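Local coordinates for protein internalin (Listeria monocytogenes serotype 4b, PDB 4FMZ) that is an internalin-family leucine-rich repeat protein that probably takes part in adhesion to, and invasion of, host cells by the bacterium, at residues L68-L73 with N92-T97; R113-N118 with Y135-G140. All blocks are in the same frame, centred on the assembly; numbering follows the deposited sequence.

Contact 1. Residues L68-L73 with N92-T97; sequences LEYLNL and NLYIGT
The rings of Y70 and Y94 meet edge to face: CE2 of Y94 sits 3.6 Å above the plane of the Y70 ring, displaced toward its rim, and the two planes stand 66° apart. The two rings leave their strands differently: Y70 CG lies anti to its backbone N (chi1 -179°), whereas Y94 CG lies beside its own (chi1 -49°). N92, directly across from Y70, lays its CB 3.7 Å from Y70 CD2. Its amide then turns to Y94, where ND2 donates to OH over 2.9 Å in an almost straight bond lying in the amide plane. That bond, together with one from the same hydroxyl to E114 OE1 on the next strand, fixes where the Y94 ring ends. An asparagine suits this site because a short amide can serve the hydroxyl while its CB packs beside the Y70 ring. N72 brings CB to the edge of the Y94 ring, and its OD1 is held by N74.

On the other face, L71 and L93 lie side by side, with L71 CD2 3.8 Å from L93 CD1; two residues on, L73 CB meets I95 CG2. Branched aliphatic chains fill this buried side and bring no polar side-chain atom that would need a partner. Between the two layers runs the ladder of the parallel strands: N92 N to E69 O, L71 N to N92 O, Y94 N to L71 O and L73 N to Y94 O, the last at 2.8 Å. Polar and aromatic residues outside, leucines and an isoleucine inside, strand stacked on parallel strand: this is the concave face of a leucine-rich repeat solenoid.

Contact 2. Residues R113-N118 with Y135-G140; sequences RELYLN and YSLNLG
With chi1 of 173° and -179°, L115 and L137 both carry CG anti to the backbone N, and the two chains lie side by side in the leucine core of the repeat solenoid, L137 CD1 3.8 Å from L115 CD2. L117 and L139 repeat the match with CG beside the backbone N, bringing L117 CD1 near L139 CD2. Aliphatic residues fit here because this side of the parallel strands is buried. Along the backbone, R113 O accepts from both Y135 N and S136 N, after which the ladder continues through L115 N to S136 O, N138 N to L115 O and L117 N to N138 O.

On the concave face, the Y116 ring lies across N138, with CD1 3.6 Å from N138 CB. S136 is small enough for its OG to lie at the edge of the Y116 ring, near the ring plane, and one water joins S136 OG (2.8 Å) to Y116 OH (3.3 Å). At the strand entrance, R113 bends so that NH2 comes 3.6 Å from Y135 CB, while its NE is held by K133 O. At the exit, the amides of N118 and N138 lie nearly parallel, 13° apart, and N138 OD1 closes an Asx turn by accepting from G140 N at 2.9 Å.

Contacts 1 and 2 are successive steps of one solenoid: strands 92-94 and 114-116 are neighbours, so the second strand of contact 1 lies against the first of contact 2, probably through a hydrogen bond from L93 N to E114 O. Their buried sides are alike, as L71, L93, L115 and L137 continue a single row of leucines. The concave sides differ. Contact 1 relies on an aromatic pair and an amide bound to a tyrosine hydroxyl; contact 2 has a serine, a bridging water and two near-parallel amides, and buries more surface, 597 against 422 Å². Y94 connects the two surfaces, its ring meeting that of Y116 edge to face.

Contact 1. Residues L68-L73 with N92-T97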
loop_
_atom_site.group_PDB
_atom_site.type_symbol
_atom_site.label_atom_id
_atom_site.label_comp_id
_atom_site.label_asym_id
_atom_site.label_seq_id
_atom_site.Cartn_x
_atom_site.Cartn_y
_atom_site.Cartn_z
ATOM N N LEU A 68 -24.886 -2.103 12.219
ATOM C CA LEU A 68 -23.711 -2.613 11.508
ATOM C C LEU A 68 -22.535 -1.671 11.684
ATOM O O LEU A 68 -22.661 -0.465 11.444
ATOM C CB LEU A 68 -24.027 -2.806 10.017
ATOM C CG LEU A 68 -23.080 -3.655 9.185
ATOM C CD1 LEU A 68 -23.105 -5.128 9.625
ATOM C CD2 LEU A 68 -23.449 -3.554 7.725
ATOM N N GLU A 69 -21.401 -2.233 12.128
ATOM C CA GLU A 69 -20.152 -1.505 12.369
ATOM C C GLU A 69 -19.061 -1.972 11.420
ATOM O O GLU A 69 -18.181 -1.199 11.057
ATOM C CB GLU A 69 -19.672 -1.740 13.808
ATOM C CG GLU A 69 -20.561 -1.180 14.909
ATOM C CD GLU A 69 -20.114 -1.569 16.309
ATOM O OE1 GLU A 69 -18.930 -1.941 16.486
ATOM O OE2 GLU A 69 -20.948 -1.491 17.237
ATOM N N TYR A 70 -19.100 -3.259 11.057
ATOM C CA TYR A 70 -18.094 -3.900 10.226
ATOM C C TYR A 70 -18.776 -4.602 9.055
ATOM O O TYR A 70 -19.630 -5.464 9.247
ATOM C CB TYR A 70 -17.289 -4.876 11.106
ATOM C CG TYR A 70 -16.167 -5.652 10.452
ATOM C CD1 TYR A 70 -16.438 -6.682 9.553
ATOM C CD2 TYR A 70 -14.846 -5.478 10.860
ATOM C CE1 TYR A 70 -15.418 -7.466 9.020
ATOM C CE2 TYR A 70 -13.818 -6.258 10.334
ATOM C CZ TYR A 70 -14.106 -7.238 9.400
ATOM O OH TYR A 70 -13.102 -8.018 8.890
ATOM N N LEU A 71 -18.397 -4.218 7.839
ATOM C CA LEU A 71 -18.986 -4.779 6.640
ATOM C C LEU A 71 -17.919 -5.067 5.614
ATOM O O LEU A 71 -17.203 -4.153 5.198
ATOM C CB LEU A 71 -20.051 -3.819 6.066
ATOM C CG LEU A 71 -20.674 -4.239 4.729
ATOM C CD1 LEU A 71 -21.482 -5.528 4.862
ATOM C CD2 LEU A 71 -21.522 -3.136 4.176
ATOM N N ASN A 72 -17.820 -6.342 5.204
ATOM C CA ASN A 72 -16.867 -6.785 4.201
ATOM C C ASN A 72 -17.620 -7.366 2.992
ATOM O O ASN A 72 -18.164 -8.473 3.057
ATOM C CB ASN A 72 -15.879 -7.799 4.798
ATOM C CG ASN A 72 -14.888 -8.370 3.816
ATOM O OD1 ASN A 72 -14.921 -8.110 2.609
ATOM N ND2 ASN A 72 -14.015 -9.220 4.313
ATOM N N LEU A 73 -17.616 -6.616 1.885
ATOM C CA LEU A 73 -18.257 -7.029 0.640
ATOM C C LEU A 73 -17.222 -7.077 -0.496
ATOM O O LEU A 73 -17.541 -6.809 -1.664
ATOM C CB LEU A 73 -19.423 -6.103 0.289
ATOM C CG LEU A 73 -20.643 -6.156 1.214
ATOM C CD1 LEU A 73 -21.587 -5.041 0.898
ATOM C CD2 LEU A 73 -21.381 -7.513 1.109
ATOM N N ASN A 92 -15.707 0.061 9.902
ATOM C CA ASN A 92 -14.898 -0.731 8.968
ATOM C C ASN A 92 -15.718 -1.110 7.748
ATOM O O ASN A 92 -16.730 -1.801 7.874
ATOM C CB ASN A 92 -14.334 -1.991 9.646
ATOM C CG ASN A 92 -13.528 -1.718 10.896
ATOM O OD1 ASN A 92 -14.000 -1.117 11.868
ATOM N ND2 ASN A 92 -12.293 -2.177 10.909
ATOM N N LEU A 93 -15.295 -0.640 6.570
ATOM C CA LEU A 93 -16.005 -0.912 5.322
ATOM C C LEU A 93 -15.017 -1.360 4.247
ATOM O O LEU A 93 -14.154 -0.574 3.834
ATOM C CB LEU A 93 -16.787 0.351 4.892
ATOM C CG LEU A 93 -17.575 0.308 3.582
ATOM C CD1 LEU A 93 -18.591 -0.840 3.568
ATOM C CD2 LEU A 93 -18.302 1.619 3.374
ATOM N N TYR A 94 -15.148 -2.625 3.801
ATOM C CA TYR A 94 -14.268 -3.241 2.797
ATOM C C TYR A 94 -15.082 -3.548 1.556
ATOM O O TYR A 94 -15.857 -4.496 1.549
ATOM C CB TYR A 94 -13.606 -4.504 3.381
ATOM C CG TYR A 94 -12.984 -4.250 4.742
ATOM C CD1 TYR A 94 -11.847 -3.442 4.878
ATOM C CD2 TYR A 94 -13.579 -4.735 5.902
ATOM C CE1 TYR A 94 -11.285 -3.178 6.130
ATOM C CE2 TYR A 94 -13.021 -4.482 7.162
ATOM C CZ TYR A 94 -11.870 -3.702 7.271
ATOM O OH TYR A 94 -11.292 -3.434 8.499
ATOM N N ILE A 95 -14.989 -2.684 0.541
ATOM C CA ILE A 95 -15.789 -2.847 -0.671
ATOM C C ILE A 95 -14.924 -2.783 -1.915
ATOM O O ILE A 95 -15.391 -2.348 -2.970
ATOM C CB ILE A 95 -16.995 -1.863 -0.751
ATOM C CG1 ILE A 95 -16.617 -0.436 -0.297
ATOM C CG2 ILE A 95 -18.177 -2.417 0.035
ATOM C CD1 ILE A 95 -17.745 0.644 -0.474
ATOM N N GLY A 96 -13.688 -3.269 -1.788
ATOM C CA GLY A 96 -12.753 -3.375 -2.901
ATOM C C GLY A 96 -13.141 -4.524 -3.821
ATOM O O GLY A 96 -13.962 -5.363 -3.454
ATOM N N THR A 97 -12.534 -4.584 -5.016
ATOM C CA THR A 97 -12.747 -5.592 -6.080
ATOM C C THR A 97 -14.265 -5.725 -6.420
ATOM O O THR A 97 -14.833 -6.817 -6.448
ATOM C CB THR A 97 -12.045 -6.951 -5.790
ATOM O OG1 THR A 97 -12.313 -7.383 -4.463
ATOM C CG2 THR A 97 -10.542 -6.886 -5.978
#

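Contact 2. Residues R113-N118 with Y135-G140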
loop_
_atom_site.group_PDB
_atom_site.type_symbol
_atom_site.label_atom_id
_atom_site.label_comp_id
_atom_site.label_asym_id
_atom_site.label_seq_id
_atom_site.Cartn_x
_atom_site.Cartn_y
_atom_site.Cartn_z
ATOM N N ARG A 113 -13.277 4.429 10.091
ATOM C CA ARG A 113 -11.877 4.377 10.509
ATOM C C ARG A 113 -11.057 3.638 9.448
ATOM O O ARG A 113 -9.918 4.024 9.144
ATOM C CB ARG A 113 -11.747 3.669 11.876
ATOM C CG ARG A 113 -12.541 4.286 13.028
ATOM C CD ARG A 113 -12.104 5.686 13.456
ATOM N NE ARG A 113 -10.650 5.876 13.573
ATOM C CZ ARG A 113 -9.907 5.487 14.608
ATOM N NH1 ARG A 113 -10.457 4.826 15.620
ATOM N NH2 ARG A 113 -8.603 5.734 14.627
ATOM N N GLU A 114 -11.643 2.576 8.880
ATOM C CA GLU A 114 -10.989 1.773 7.846
ATOM C C GLU A 114 -11.903 1.643 6.631
ATOM O O GLU A 114 -13.049 1.190 6.757
ATOM C CB GLU A 114 -10.594 0.387 8.378
ATOM C CG GLU A 114 -9.588 0.413 9.513
ATOM C CD GLU A 114 -8.838 -0.882 9.756
ATOM O OE1 GLU A 114 -8.756 -1.718 8.825
ATOM O OE2 GLU A 114 -8.325 -1.057 10.888
ATOM N N LEU A 115 -11.409 2.074 5.468
ATOM C CA LEU A 115 -12.180 2.042 4.230
ATOM C C LEU A 115 -11.326 1.579 3.057
ATOM O O LEU A 115 -10.350 2.253 2.714
ATOM C CB LEU A 115 -12.780 3.438 3.957
ATOM C CG LEU A 115 -13.483 3.667 2.611
ATOM C CD1 LEU A 115 -14.797 2.853 2.499
ATOM C CD2 LEU A 115 -13.754 5.128 2.426
ATOM N N TYR A 116 -11.676 0.409 2.455
ATOM C CA TYR A 116 -10.941 -0.112 1.284
ATOM C C TYR A 116 -11.849 -0.055 0.072
ATOM O O TYR A 116 -12.961 -0.589 0.088
ATOM C CB TYR A 116 -10.397 -1.550 1.461
ATOM C CG TYR A 116 -9.502 -1.826 2.654
ATOM C CD1 TYR A 116 -8.999 -0.788 3.434
ATOM C CD2 TYR A 116 -9.151 -3.126 2.996
ATOM C CE1 TYR A 116 -8.210 -1.043 4.555
ATOM C CE2 TYR A 116 -8.358 -3.393 4.110
ATOM C CZ TYR A 116 -7.887 -2.347 4.885
ATOM O OH TYR A 116 -7.150 -2.594 6.013
ATOM N N LEU A 117 -11.369 0.626 -0.956
ATOM C CA LEU A 117 -12.046 0.841 -2.229
ATOM C C LEU A 117 -11.129 0.421 -3.365
ATOM O O LEU A 117 -11.270 0.893 -4.498
ATOM C CB LEU A 117 -12.410 2.332 -2.348
ATOM C CG LEU A 117 -13.513 2.833 -1.418
ATOM C CD1 LEU A 117 -13.463 4.335 -1.300
ATOM C CD2 LEU A 117 -14.875 2.378 -1.901
ATOM N N ASN A 118 -10.175 -0.460 -3.052
ATOM C CA ASN A 118 -9.177 -0.950 -4.007
ATOM C C ASN A 118 -9.813 -1.733 -5.144
ATOM O O ASN A 118 -10.755 -2.495 -4.928
ATOM C CB ASN A 118 -8.120 -1.824 -3.313
ATOM C CG ASN A 118 -8.715 -3.010 -2.585
ATOM O OD1 ASN A 118 -9.429 -2.864 -1.592
ATOM N ND2 ASN A 118 -8.500 -4.202 -3.099
ATOM N N TYR A 135 -8.384 6.279 9.604
ATOM C CA TYR A 135 -7.124 5.759 10.128
ATOM C C TYR A 135 -6.384 4.977 9.039
ATOM O O TYR A 135 -5.165 5.081 8.944
ATOM C CB TYR A 135 -7.392 4.873 11.355
ATOM C CG TYR A 135 -6.167 4.200 11.937
ATOM C CD1 TYR A 135 -5.391 4.837 12.898
ATOM C CD2 TYR A 135 -5.846 2.885 11.608
ATOM C CE1 TYR A 135 -4.299 4.201 13.486
ATOM C CE2 TYR A 135 -4.742 2.246 12.173
ATOM C CZ TYR A 135 -3.972 2.910 13.114
ATOM O OH TYR A 135 -2.893 2.302 13.704
ATOM N N SER A 136 -7.109 4.193 8.230
ATOM C CA SER A 136 -6.518 3.403 7.156
ATOM C C SER A 136 -7.395 3.474 5.910
ATOM O O SER A 136 -8.576 3.138 5.966
ATOM C CB SER A 136 -6.330 1.957 7.600
ATOM O OG SER A 136 -5.770 1.195 6.545
ATOM N N LEU A 137 -6.814 3.930 4.796
ATOM C CA LEU A 137 -7.537 4.088 3.550
ATOM C C LEU A 137 -6.820 3.402 2.405
ATOM O O LEU A 137 -5.617 3.563 2.244
ATOM C CB LEU A 137 -7.723 5.584 3.248
ATOM C CG LEU A 137 -8.500 5.962 1.975
ATOM C CD1 LEU A 137 -9.982 5.547 2.073
ATOM C CD2 LEU A 137 -8.375 7.459 1.713
ATOM N N ASN A 138 -7.566 2.647 1.600
ATOM C CA ASN A 138 -7.008 1.954 0.442
ATOM C C ASN A 138 -7.763 2.357 -0.828
ATOM O O ASN A 138 -8.912 1.939 -1.036
ATOM C CB ASN A 138 -7.036 0.420 0.630
ATOM C CG ASN A 138 -6.318 -0.334 -0.468
ATOM O OD1 ASN A 138 -5.872 0.242 -1.466
ATOM N ND2 ASN A 138 -6.223 -1.654 -0.332
ATOM N N LEU A 139 -7.100 3.146 -1.678
ATOM C CA LEU A 139 -7.633 3.610 -2.970
ATOM C C LEU A 139 -6.858 2.972 -4.152
ATOM O O LEU A 139 -6.949 3.435 -5.301
ATOM C CB LEU A 139 -7.572 5.149 -3.058
ATOM C CG LEU A 139 -8.485 5.919 -2.078
ATOM C CD1 LEU A 139 -8.250 7.418 -2.196
ATOM C CD2 LEU A 139 -9.950 5.598 -2.310
ATOM N N GLY A 140 -6.133 1.901 -3.848
ATOM C CA GLY A 140 -5.314 1.182 -4.812
ATOM C C GLY A 140 -6.043 0.706 -6.052
ATOM O O GLY A 140 -7.168 0.227 -5.962
HETATM O O HOH W 1 -5.382 -1.010 8.302
#